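Local coordinates for protein transcriptional repressor, TetR family (Thermus thermophilus, PDB 3ANP) that probably represses transcription of fatty acid degradation genes as a TetR-family DNA-binding regulator, and binds the acyl-CoA lauroyl-CoA, at residues L58-G61 / S62-L65. Sequence-based numbering, arbitrary orientation.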
loop_
_atom_site.group_PDB
_atom_site.type_symbol
_atom_site.label_atom_id
_atom_site.label_comp_id
_atom_site.label_asym_id
_atom_site.label_seq_id
_atom_site.Cartn_x
_atom_site.Cartn_y
_atom_site.Cartn_z
ATOM N N LEU A 58 17.004 4.464 -4.695
ATOM C CA LEU A 58 16.109 4.469 -5.846
ATOM C C LEU A 58 16.873 4.048 -7.089
ATOM O O LEU A 58 16.344 3.333 -7.929
ATOM C CB LEU A 58 15.500 5.845 -6.065
ATOM C CG LEU A 58 14.527 6.272 -4.960
ATOM C CD1 LEU A 58 14.015 7.665 -5.298
ATOM C CD2 LEU A 58 13.367 5.278 -4.841
ATOM N N ASP A 59 18.118 4.498 -7.214
ATOM C CA ASP A 59 18.932 4.107 -8.364
ATOM C C ASP A 59 19.079 2.583 -8.390
ATOM O O ASP A 59 18.988 1.959 -9.454
ATOM C CB ASP A 59 20.316 4.762 -8.288
ATOM C CG ASP A 59 20.432 6.001 -9.178
ATOM O OD1 ASP A 59 19.381 6.519 -9.627
ATOM O OD2 ASP A 59 21.572 6.459 -9.422
ATOM N N TYR A 60 19.310 1.988 -7.220
ATOM C CA TYR A 60 19.450 0.525 -7.122
ATOM C C TYR A 60 18.138 -0.139 -7.506
ATOM O O TYR A 60 18.112 -1.084 -8.295
ATOM C CB TYR A 60 19.815 0.105 -5.698
ATOM C CG TYR A 60 20.046 -1.389 -5.525
ATOM C CD1 TYR A 60 19.728 -2.027 -4.325
ATOM C CD2 TYR A 60 20.614 -2.155 -6.546
ATOM C CE1 TYR A 60 19.970 -3.397 -4.144
ATOM C CE2 TYR A 60 20.855 -3.524 -6.374
ATOM C CZ TYR A 60 20.531 -4.131 -5.170
ATOM O OH TYR A 60 20.778 -5.474 -4.999
ATOM N N GLY A 61 17.042 0.352 -6.934
ATOM C CA GLY A 61 15.739 -0.207 -7.260
ATOM C C GLY A 61 15.452 -0.160 -8.750
ATOM O O GLY A 61 14.904 -1.115 -9.317
ATOM N N SER A 62 15.810 0.943 -9.402
ATOM C CA SER A 62 15.584 1.080 -10.842
ATOM C C SER A 62 16.397 0.038 -11.598
ATOM O O SER A 62 15.928 -0.524 -12.597
ATOM C CB SER A 62 15.977 2.487 -11.329
ATOM O OG SER A 62 15.143 3.453 -10.721
ATOM N N GLN A 63 17.615 -0.214 -11.125
ATOM C CA GLN A 63 18.474 -1.235 -11.745
ATOM C C GLN A 63 17.811 -2.602 -11.584
ATOM O O GLN A 63 17.728 -3.393 -12.531
ATOM C CB GLN A 63 19.853 -1.282 -11.061
ATOM C CG GLN A 63 20.709 -2.505 -11.486
ATOM C CD GLN A 63 21.892 -2.772 -10.537
ATOM O OE1 GLN A 63 22.318 -1.881 -9.798
ATOM N NE2 GLN A 63 22.432 -4.000 -10.574
ATOM N N LEU A 64 17.345 -2.898 -10.376
ATOM C CA LEU A 64 16.703 -4.189 -10.142
ATOM C C LEU A 64 15.481 -4.349 -11.052
ATOM O O LEU A 64 15.301 -5.386 -11.706
ATOM C CB LEU A 64 16.292 -4.318 -8.672
ATOM C CG LEU A 64 17.396 -4.403 -7.605
ATOM C CD1 LEU A 64 16.741 -4.400 -6.215
ATOM C CD2 LEU A 64 18.219 -5.685 -7.786
ATOM N N LEU A 65 14.646 -3.315 -11.116
ATOM C CA LEU A 65 13.457 -3.386 -11.955
ATOM C C LEU A 65 13.821 -3.543 -13.437
ATOM O O LEU A 65 13.143 -4.261 -14.166
ATOM C CB LEU A 65 12.590 -2.142 -11.760
ATOM C CG LEU A 65 11.309 -2.132 -12.607
ATOM C CD1 LEU A 65 10.407 -3.290 -12.160
ATOM C CD2 LEU A 65 10.567 -0.800 -12.445
HETATM O O HOH W 1 16.334 6.037 -10.043
#
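Ser62 N donates to Leu58 O at 2.9 Å, one turn back along the helix. Its hydroxyl lies beside its own backbone N (chi1 -64°), which brings OG to 3.0 Å from Leu58 O. A water donates to both Ser62 OG and Asp59 OD1, bridging the two side chains. Beyond this pair, Ser62 OG is hydrogen-bonded to Ala125 O and Asp59 OD2 to Tyr50 OH. Gln63 N donates to Asp59 O at 3.1 Å. The extended Gln63 side chain brings OE1 to the edge of the Tyr60 ring, in its plane, 3.7 Å from CD2. The amide is turned 67° from the ring. Leu64 packs over one ring face. Leu64 CD1 sits 4.0 Å from the Tyr60 ring centroid, a CH-pi contact, while Leu64 CD2 rests 3.7 Å from Tyr60 CE2. Leu64 N donates to Tyr60 O. At the far end of the ring, Tyr60 OH is hydrogen-bonded to Glu100. With an alanine in place of Tyr60, Leu64 would probably lose the ring face it packs on, and Glu100 this hydroxyl partner. Leu65 N donates to Gly61 O, and its side chain packs on Leu128 and Leu131. These are the i to i+3 and i to i+4 contacts of an alpha helix, here helix 54-77, whose Leu64 lines the lauroyl-CoA pocket of this all-helical TetR-family fold.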